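PDB 6WOP: 4-aminobutyrate transaminase from Acinetobacter baumannii, which probably transfers the amino group of 4-aminobutyrate to 2-oxoglutarate, using pyridoxal 5'-phosphate as cofactor, as a class-III aminotransferase. Local coordinates for residues Ile122-Tyr126 and Glu285-Pro290; Ala104-Thr110 and Pro276-Gly282; Leu223-Arg227 and Tyr258-Asp263. All blocks are in the same frame, centred on the assembly; numbering follows the deposited sequence.

All three contacts belong to the large, pyridoxal-phosphate-binding part of the class-III aminotransferase fold, around its seven-stranded mixed sheet. Contact 2 pairs the outermost strand 104-109 with strand 278-283. The chain leaves these strands directly into helices 112-127 and 284-287, which carry contact 1, so the segments of contacts 1 and 2 alternate along the chain. Their centres lie about 14 Å apart, and they touch through the Lys-105 to Asp-288 salt bridge and Met-287, forming one corner that faces the second subunit. Contact 3, between their segments in sequence, has its centre about 19 Å from that of contact 1 and about 21 Å from that of contact 2; no other chain touches it.

Contact 1: residues Ile122-Tyr126 and Glu285-Pro290; sequences IARCY and EVMDAP
Build Ile-122 to Tyr-126 as regular alpha-helix, with Tyr-126 N bonded to Ile-122 O at 2.8 Å. Against it set the last turn of a short helix, Glu-285 to Met-287, which then unwinds through Asp-288 and Ala-289 into an extended Pro-290; Ala-289 N still reaches back to Val-286 O at 3.1 Å. The closest CA pairs are Tyr-126 with Ala-289 at 5.1 Å and Cys-125 with Pro-290 at 6.0 Å.

Ile-122, an mt rotamer, puts CG2 3.7 Å from Val-286 CG1, CD1 3.9 Å from Met-287 SD and CG1 4.0 Å from Pro-290 CG, so one side chain joins the helical turn to the proline beyond it. Cys-125 (chi1 t) rests its sulphur on the loop: SG is 3.4 Å from Ala-289 CB and 3.9 Å from Pro-290 CD. Tyr-126, also t, lays its ring over Val-286, whose CG2 sits 3.9 Å from the ring centroid and almost on the normal, a clear CH-pi contact. Ala-289 CB lies at the ring edge, 3.8 Å from Tyr-126 CB. Tyr-126 OH is 3.0 Å from Glu-285 OE1, a carboxylate oxygen that is also salt-bridged to Arg-283.

The contact is helix-to-turn packing at the edge of the large domain, where Arg-18 of the second subunit bonds the carbonyls of Asp-288 and Ala-289. Here the end of helix 112-127 and the turn after helix 284-287 meet over strands 236-240 and 264-267, with Leu-236 and Leu-264 touching Val-286.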
loop_
_atom_site.group_PDB
_atom_site.type_symbol
_atom_site.label_atom_id
_atom_site.label_comp_id
_atom_site.label_asym_id
_atom_site.label_seq_id
_atom_site.Cartn_x
_atom_site.Cartn_y
_atom_site.Cartn_z
ATOM N N ILE A 122 -9.350 6.936 14.503
ATOM C CA ILE A 122 -10.276 8.039 14.792
ATOM C C ILE A 122 -9.969 9.247 13.900
ATOM O O ILE A 122 -10.869 9.873 13.310
ATOM C CB ILE A 122 -10.138 8.370 16.290
ATOM C CG1 ILE A 122 -10.772 7.254 17.153
ATOM C CG2 ILE A 122 -10.733 9.804 16.665
ATOM C CD1 ILE A 122 -10.288 7.434 18.641
ATOM N N ALA A 123 -8.702 9.594 13.785
ATOM C CA ALA A 123 -8.320 10.738 12.946
ATOM C C ALA A 123 -8.648 10.494 11.481
ATOM O O ALA A 123 -9.105 11.406 10.783
ATOM C CB ALA A 123 -6.829 11.007 13.089
ATOM N N ARG A 124 -8.371 9.291 10.984
ATOM C CA ARG A 124 -8.723 8.975 9.605
ATOM C C ARG A 124 -10.219 9.109 9.421
ATOM O O ARG A 124 -10.676 9.688 8.444
ATOM C CB ARG A 124 -8.311 7.568 9.241
ATOM C CG ARG A 124 -6.824 7.390 8.878
ATOM C CD ARG A 124 -6.722 6.164 7.993
ATOM N NE ARG A 124 -5.380 5.828 7.481
ATOM C CZ ARG A 124 -5.195 4.765 6.683
ATOM N NH1 ARG A 124 -6.243 4.018 6.344
ATOM N NH2 ARG A 124 -3.986 4.446 6.236
ATOM N N CYS A 125 -10.998 8.604 10.367
ATOM C CA CYS A 125 -12.446 8.643 10.259
ATOM C C CYS A 125 -12.924 10.098 10.249
ATOM O O CYS A 125 -13.722 10.489 9.401
ATOM C CB CYS A 125 -13.090 7.825 11.413
ATOM S SG CYS A 125 -14.903 8.096 11.504
ATOM N N TYR A 126 -12.453 10.877 11.232
ATOM C CA TYR A 126 -12.930 12.263 11.387
ATOM C C TYR A 126 -12.592 13.118 10.167
ATOM O O TYR A 126 -13.417 13.928 9.710
ATOM C CB TYR A 126 -12.319 12.894 12.657
ATOM C CG TYR A 126 -12.790 14.335 12.855
ATOM C CD1 TYR A 126 -14.067 14.596 13.362
ATOM C CD2 TYR A 126 -11.970 15.412 12.527
ATOM C CE1 TYR A 126 -14.499 15.902 13.558
ATOM C CE2 TYR A 126 -12.407 16.709 12.700
ATOM C CZ TYR A 126 -13.659 16.941 13.220
ATOM O OH TYR A 126 -14.094 18.229 13.400
ATOM N N GLU A 285 -16.038 15.742 19.470
ATOM C CA GLU A 285 -16.585 15.557 18.126
ATOM C C GLU A 285 -15.607 14.781 17.268
ATOM O O GLU A 285 -16.032 14.060 16.346
ATOM C CB GLU A 285 -16.946 16.897 17.474
ATOM C CG GLU A 285 -15.753 17.768 17.134
ATOM C CD GLU A 285 -16.201 19.042 16.353
ATOM O OE1 GLU A 285 -15.381 19.681 15.645
ATOM O OE2 GLU A 285 -17.395 19.381 16.437
ATOM N N VAL A 286 -14.331 14.804 17.631
ATOM C CA VAL A 286 -13.356 13.957 16.922
ATOM C C VAL A 286 -13.500 12.502 17.359
ATOM O O VAL A 286 -13.603 11.593 16.532
ATOM C CB VAL A 286 -11.923 14.489 17.165
ATOM C CG1 VAL A 286 -10.837 13.515 16.599
ATOM C CG2 VAL A 286 -11.806 15.889 16.615
ATOM N N MET A 287 -13.562 12.274 18.680
ATOM C CA MET A 287 -13.735 10.925 19.212
ATOM C C MET A 287 -15.029 10.266 18.741
ATOM O O MET A 287 -15.064 9.043 18.583
ATOM C CB MET A 287 -13.722 10.953 20.753
ATOM C CG MET A 287 -12.405 11.494 21.340
ATOM S SD MET A 287 -11.042 10.311 21.145
ATOM C CE MET A 287 -11.613 8.954 22.254
ATOM N N ASP A 288 -16.097 11.034 18.541
ATOM C CA ASP A 288 -17.376 10.474 18.124
ATOM C C ASP A 288 -17.437 10.160 16.626
ATOM O O ASP A 288 -18.511 9.783 16.144
ATOM C CB ASP A 288 -18.537 11.435 18.444
ATOM C CG ASP A 288 -19.072 11.215 19.841
ATOM O OD1 ASP A 288 -18.946 10.075 20.345
ATOM O OD2 ASP A 288 -19.591 12.180 20.437
ATOM N N ALA A 289 -16.342 10.334 15.894
ATOM C CA ALA A 289 -16.439 10.149 14.452
ATOM C C ALA A 289 -16.734 8.706 14.104
ATOM O O ALA A 289 -17.664 8.475 13.298
ATOM C CB ALA A 289 -15.168 10.669 13.759
ATOM N N PRO A 290 -15.989 7.698 14.588
ATOM C CA PRO A 290 -16.306 6.315 14.182
ATOM C C PRO A 290 -17.714 5.919 14.589
ATOM O O PRO A 290 -18.221 6.352 15.630
ATOM C CB PRO A 290 -15.272 5.464 14.922
ATOM C CG PRO A 290 -14.052 6.396 15.099
ATOM C CD PRO A 290 -14.736 7.763 15.383
#

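Contact 2: residues Ala104-Thr110 and Pro276-Gly282; sequences AKAAFFT and PISGVVG
Two extended strands run antiparallel here, 104-109 against 278-282, with axes 4.3 Å apart at closest approach and 160° between their directions. Hydrogen-bonded pairs are Lys-105 with Gly-282, Ala-107 with Val-280 and Phe-109 with Ser-278; Ala-106 with Val-281 and Phe-108 with Gly-279 are the non-hydrogen-bonded pairs between them. Lys-105 and Gly-282 exchange N-to-O bonds of 2.9 Å both ways, Ala-107 and Val-280 of 3.0 Å. At the far end Phe-109 N to Ser-278 O is 3.0 Å and Ser-278 N to Phe-109 O 3.2 Å.

The main bump is the Phe-108 ring (chi1 m), which swings over the hollow left by Gly-279: CD1 is 4.0 Å from Gly-279 CA, and a CB on Gly-279 would clash with Phe-108 CD1. Ile-277 CD1 flanks it, 4.3 Å from Phe-108 CB. Farther along the same face Val-281 fills the space beside two small residues, its CG2 4.0 Å from Ala-104 CB and its CB 4.1 Å from Ala-106 CB. On the opposite face the Phe-109 ring (chi1 m) turns its edge to the diagonal Val-280, CE2 4.0 Å from CG2, while Ser-278 OG tucks in 3.2 Å from Phe-109 CB. Helix 85-97 covers the Phe-108 face, where Tyr-87 meets that ring edge-to-face; helix 112-127 covers Phe-109.

Beyond the strands, Thr-110 packs on Thr-110 of the second subunit. Strand 104-109 closes the edge; 278-283 beside it is the one antiparallel strand of the sheet, as in the large domain of fold-type I pyridoxal-phosphate enzymes.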
loop_
_atom_site.group_PDB
_atom_site.type_symbol
_atom_site.label_atom_id
_atom_site.label_comp_id
_atom_site.label_asym_id
_atom_site.label_seq_id
_atom_site.Cartn_x
_atom_site.Cartn_y
_atom_site.Cartn_z
ATOM N N ALA A 104 -14.196 16.827 26.337
ATOM C CA ALA A 104 -13.397 15.688 25.895
ATOM C C ALA A 104 -14.205 14.401 26.008
ATOM O O ALA A 104 -15.200 14.323 26.741
ATOM C CB ALA A 104 -12.105 15.603 26.703
ATOM N N LYS A 105 -13.794 13.382 25.253
ATOM C CA LYS A 105 -14.286 12.032 25.507
ATOM C C LYS A 105 -13.094 11.084 25.540
ATOM O O LYS A 105 -12.041 11.404 24.999
ATOM C CB LYS A 105 -15.276 11.606 24.424
ATOM C CG LYS A 105 -16.621 12.324 24.573
ATOM C CD LYS A 105 -17.573 11.863 23.535
ATOM C CE LYS A 105 -18.989 12.326 23.860
ATOM N NZ LYS A 105 -20.003 11.481 23.188
ATOM N N ALA A 106 -13.261 9.907 26.149
ATOM C CA ALA A 106 -12.149 8.978 26.251
ATOM C C ALA A 106 -12.655 7.560 26.046
ATOM O O ALA A 106 -13.799 7.226 26.367
ATOM C CB ALA A 106 -11.436 9.038 27.639
ATOM N N ALA A 107 -11.773 6.699 25.575
ATOM C CA ALA A 107 -12.084 5.282 25.523
ATOM C C ALA A 107 -10.822 4.540 25.899
ATOM O O ALA A 107 -9.732 5.073 25.714
ATOM C CB ALA A 107 -12.453 4.844 24.092
ATOM N N PHE A 108 -10.965 3.302 26.364
ATOM C CA PHE A 108 -9.812 2.529 26.859
ATOM C C PHE A 108 -9.624 1.302 25.997
ATOM O O PHE A 108 -10.608 0.680 25.567
ATOM C CB PHE A 108 -10.031 2.128 28.356
ATOM C CG PHE A 108 -10.158 3.341 29.206
ATOM C CD1 PHE A 108 -9.062 4.148 29.375
ATOM C CD2 PHE A 108 -11.394 3.782 29.661
ATOM C CE1 PHE A 108 -9.156 5.352 30.038
ATOM C CE2 PHE A 108 -11.491 4.990 30.346
ATOM C CZ PHE A 108 -10.383 5.760 30.543
ATOM N N PHE A 109 -8.354 0.997 25.715
ATOM C CA PHE A 109 -7.998 -0.232 25.013
ATOM C C PHE A 109 -7.049 -1.004 25.911
ATOM O O PHE A 109 -7.159 -0.881 27.150
ATOM C CB PHE A 109 -7.397 0.154 23.653
ATOM C CG PHE A 109 -8.325 1.031 22.908
ATOM C CD1 PHE A 109 -9.451 0.472 22.282
ATOM C CD2 PHE A 109 -8.149 2.396 22.878
ATOM C CE1 PHE A 109 -10.364 1.277 21.604
ATOM C CE2 PHE A 109 -9.088 3.208 22.209
ATOM C CZ PHE A 109 -10.187 2.627 21.613
ATOM N N THR A 110 -6.150 -1.800 25.325
ATOM C CA THR A 110 -5.251 -2.597 26.166
ATOM C C THR A 110 -3.797 -2.175 26.065
ATOM O O THR A 110 -3.138 -2.027 27.102
ATOM C CB THR A 110 -5.377 -4.079 25.848
ATOM O OG1 THR A 110 -6.772 -4.445 25.867
ATOM C CG2 THR A 110 -4.646 -4.941 26.934
ATOM N N PRO A 276 -2.303 -4.257 32.373
ATOM C CA PRO A 276 -2.455 -3.856 30.944
ATOM C C PRO A 276 -3.716 -3.038 30.721
ATOM O O PRO A 276 -4.849 -3.542 30.862
ATOM C CB PRO A 276 -2.506 -5.189 30.189
ATOM C CG PRO A 276 -1.701 -6.133 31.054
ATOM C CD PRO A 276 -2.087 -5.712 32.494
ATOM N N ILE A 277 -3.506 -1.782 30.303
ATOM C CA ILE A 277 -4.583 -0.912 29.844
ATOM C C ILE A 277 -3.940 0.240 29.089
ATOM O O ILE A 277 -2.801 0.624 29.375
ATOM C CB ILE A 277 -5.415 -0.393 31.050
ATOM C CG1 ILE A 277 -6.571 0.518 30.603
ATOM C CG2 ILE A 277 -4.517 0.379 32.051
ATOM C CD1 ILE A 277 -7.680 0.793 31.721
ATOM N N SER A 278 -4.720 0.874 28.199
ATOM C CA SER A 278 -4.310 2.049 27.409
ATOM C C SER A 278 -5.536 2.915 27.217
ATOM O O SER A 278 -6.639 2.546 27.645
ATOM C CB SER A 278 -3.755 1.658 26.033
ATOM O OG SER A 278 -4.804 1.144 25.219
ATOM N N GLY A 279 -5.352 4.126 26.639
ATOM C CA GLY A 279 -6.545 4.887 26.300
ATOM C C GLY A 279 -6.246 6.002 25.319
ATOM O O GLY A 279 -5.095 6.331 25.062
ATOM N N VAL A 280 -7.318 6.611 24.827
ATOM C CA VAL A 280 -7.265 7.752 23.924
ATOM C C VAL A 280 -8.245 8.727 24.503
ATOM O O VAL A 280 -9.384 8.336 24.787
ATOM C CB VAL A 280 -7.688 7.422 22.480
ATOM C CG1 VAL A 280 -7.670 8.679 21.636
ATOM C CG2 VAL A 280 -6.739 6.397 21.866
ATOM N N VAL A 281 -7.810 9.982 24.690
ATOM C CA VAL A 281 -8.732 11.039 25.103
ATOM C C VAL A 281 -8.658 12.125 24.035
ATOM O O VAL A 281 -7.594 12.323 23.441
ATOM C CB VAL A 281 -8.397 11.573 26.512
ATOM C CG1 VAL A 281 -6.912 12.104 26.616
ATOM C CG2 VAL A 281 -9.444 12.628 26.977
ATOM N N GLY A 282 -9.774 12.810 23.771
ATOM C CA GLY A 282 -9.660 13.905 22.823
ATOM C C GLY A 282 -10.936 14.694 22.658
ATOM O O GLY A 282 -11.920 14.466 23.353
#

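Contact 3: residues Leu223-Arg227 and Tyr258-Asp263; sequences LKRLR and YETKAD
Leu-223 to Arg-227 is one turn of alpha-helix, closed by Arg-227 N to Leu-223 O at 2.8 Å; Tyr-258 to Asp-263 passes it without regular structure, mostly extended after a helical kink at Glu-259. The nearest CA pair is Lys-224 with Thr-260, 5.7 Å.

Arg-227 (chi1 t, chi2 p) does most of the polar work. Its NH1 gives hydrogen bonds to the backbone oxygen Lys-261 O at 2.8 Å and to Asp-263 OD2 at 3.0 Å; NH2 also reaches Asp-263 OD2 at 3.0 Å, so this salt bridge converges on one carboxylate oxygen. Neither charge rests on the other alone: Arg-227 NH2 also pairs with Asp-231, while Asp-263 OD2 accepts from Leu-237 N and OD1 meets Arg-283. At the exposed end Lys-224 NZ and Glu-259 N share one water as acceptor, 2.5 and 3.0 Å from its oxygen respectively, and Lys-224 NZ makes only a long salt bridge to Glu-259 OE1, 3.9 Å.

Between these polar ends the packing is mostly apolar. Thr-260 CG2 sits 3.4 Å from Arg-227 CB, and Leu-223 CD1 lies over the Tyr-258 face, 3.8 Å from the ring centroid, a CH-pi contact; the Tyr-258 hydroxyl bonds Val-218 O.

Helix 220-233 is the crossover helix of the beta-alpha-beta unit linking adjacent parallel strands 201-206 and 236-240; the loop entering the next parallel strand, 264-267, packs against it, with Leu-237 touching both Leu-226 and Arg-227.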
loop_
_atom_site.group_PDB
_atom_site.type_symbol
_atom_site.label_atom_id
_atom_site.label_comp_id
_atom_site.label_asym_id
_atom_site.label_seq_id
_atom_site.Cartn_x
_atom_site.Cartn_y
_atom_site.Cartn_z
ATOM N N LEU A 223 5.737 23.117 18.736
ATOM C CA LEU A 223 4.323 22.797 18.903
ATOM C C LEU A 223 3.412 23.890 18.387
ATOM O O LEU A 223 2.394 23.592 17.750
ATOM C CB LEU A 223 3.990 22.549 20.381
ATOM C CG LEU A 223 4.211 21.149 20.915
ATOM C CD1 LEU A 223 3.692 21.051 22.339
ATOM C CD2 LEU A 223 3.584 20.024 20.034
ATOM N N LYS A 224 3.739 25.157 18.684
ATOM C CA LYS A 224 2.823 26.188 18.226
ATOM C C LYS A 224 2.884 26.319 16.711
ATOM O O LYS A 224 1.855 26.437 16.047
ATOM C CB LYS A 224 3.165 27.544 18.851
ATOM C CG LYS A 224 3.193 27.502 20.380
ATOM C CD LYS A 224 3.713 28.801 21.047
ATOM C CE LYS A 224 4.451 28.567 22.401
ATOM N NZ LYS A 224 3.626 28.763 23.621
ATOM N N ARG A 225 4.025 26.236 16.079
ATOM C CA ARG A 225 4.066 26.265 14.625
ATOM C C ARG A 225 3.382 25.045 13.995
ATOM O O ARG A 225 2.660 25.154 13.059
ATOM C CB ARG A 225 5.460 26.486 14.135
ATOM C CG ARG A 225 5.891 27.908 14.404
ATOM C CD ARG A 225 7.337 28.136 14.149
ATOM N NE ARG A 225 7.678 28.033 12.762
ATOM C CZ ARG A 225 8.911 28.033 12.315
ATOM N NH1 ARG A 225 9.907 28.161 13.139
ATOM N NH2 ARG A 225 9.145 27.919 11.048
ATOM N N LEU A 226 3.633 23.891 14.570
ATOM C CA LEU A 226 2.933 22.698 14.090
ATOM C C LEU A 226 1.423 22.839 14.236
ATOM O O LEU A 226 0.667 22.424 13.359
ATOM C CB LEU A 226 3.430 21.458 14.850
ATOM C CG LEU A 226 3.234 20.107 14.176
ATOM C CD1 LEU A 226 3.916 20.105 12.801
ATOM C CD2 LEU A 226 3.858 19.059 15.080
ATOM N N ARG A 227 0.963 23.345 15.376
ATOM C CA ARG A 227 -0.465 23.568 15.573
ATOM C C ARG A 227 -1.037 24.489 14.488
ATOM O O ARG A 227 -2.108 24.223 13.916
ATOM C CB ARG A 227 -0.672 24.178 16.982
ATOM C CG ARG A 227 -2.136 24.538 17.383
ATOM C CD ARG A 227 -2.932 23.258 17.712
ATOM N NE ARG A 227 -3.655 22.753 16.535
ATOM C CZ ARG A 227 -4.370 21.624 16.551
ATOM N NH1 ARG A 227 -4.454 20.861 17.673
ATOM N NH2 ARG A 227 -5.013 21.250 15.465
ATOM N N TYR A 258 2.553 23.028 27.995
ATOM C CA TYR A 258 2.498 23.796 26.760
ATOM C C TYR A 258 1.144 24.471 26.622
ATOM O O TYR A 258 0.126 23.953 27.089
ATOM C CB TYR A 258 2.772 22.894 25.555
ATOM C CG TYR A 258 4.148 22.237 25.609
ATOM C CD1 TYR A 258 5.287 22.861 25.034
ATOM C CD2 TYR A 258 4.322 21.010 26.194
ATOM C CE1 TYR A 258 6.526 22.252 25.087
ATOM C CE2 TYR A 258 5.548 20.403 26.230
ATOM C CZ TYR A 258 6.644 21.029 25.717
ATOM O OH TYR A 258 7.860 20.431 25.791
ATOM N N GLU A 259 1.165 25.642 25.982
ATOM C CA GLU A 259 -0.039 26.384 25.621
ATOM C C GLU A 259 -0.801 25.657 24.525
ATOM O O GLU A 259 -2.038 25.695 24.477
ATOM C CB GLU A 259 0.342 27.786 25.117
ATOM C CG GLU A 259 0.672 28.773 26.216
ATOM C CD GLU A 259 0.655 30.200 25.664
ATOM O OE1 GLU A 259 0.212 30.410 24.497
ATOM O OE2 GLU A 259 1.083 31.105 26.428
ATOM N N THR A 260 -0.054 25.119 23.578
ATOM C CA THR A 260 -0.661 24.440 22.449
ATOM C C THR A 260 -1.381 23.197 22.925
ATOM O O THR A 260 -0.829 22.416 23.715
ATOM C CB THR A 260 0.429 24.040 21.437
ATOM O OG1 THR A 260 1.194 25.200 21.047
ATOM C CG2 THR A 260 -0.183 23.317 20.218
ATOM N N LYS A 261 -2.578 22.956 22.379
ATOM C CA LYS A 261 -3.329 21.750 22.691
ATOM C C LYS A 261 -3.438 20.812 21.489
ATOM O O LYS A 261 -3.695 21.237 20.355
ATOM C CB LYS A 261 -4.731 22.106 23.157
ATOM C CG LYS A 261 -4.781 22.699 24.563
ATOM C CD LYS A 261 -6.231 22.896 24.956
ATOM C CE LYS A 261 -6.385 24.149 25.791
ATOM N NZ LYS A 261 -5.271 24.208 26.755
ATOM N N ALA A 262 -3.294 19.530 21.765
ATOM C CA ALA A 262 -3.503 18.464 20.788
ATOM C C ALA A 262 -4.987 18.125 20.689
ATOM O O ALA A 262 -5.762 18.359 21.629
ATOM C CB ALA A 262 -2.742 17.211 21.237
ATOM N N ASP A 263 -5.391 17.563 19.538
ATOM C CA ASP A 263 -6.769 17.160 19.362
ATOM C C ASP A 263 -7.043 15.816 20.010
ATOM O O ASP A 263 -8.186 15.547 20.398
ATOM C CB ASP A 263 -7.087 17.029 17.858
ATOM C CG ASP A 263 -6.926 18.340 17.132
ATOM O OD1 ASP A 263 -7.860 19.159 17.251
ATOM O OD2 ASP A 263 -5.876 18.547 16.448
HETATM O O HOH W 1 3.765 26.646 24.987
#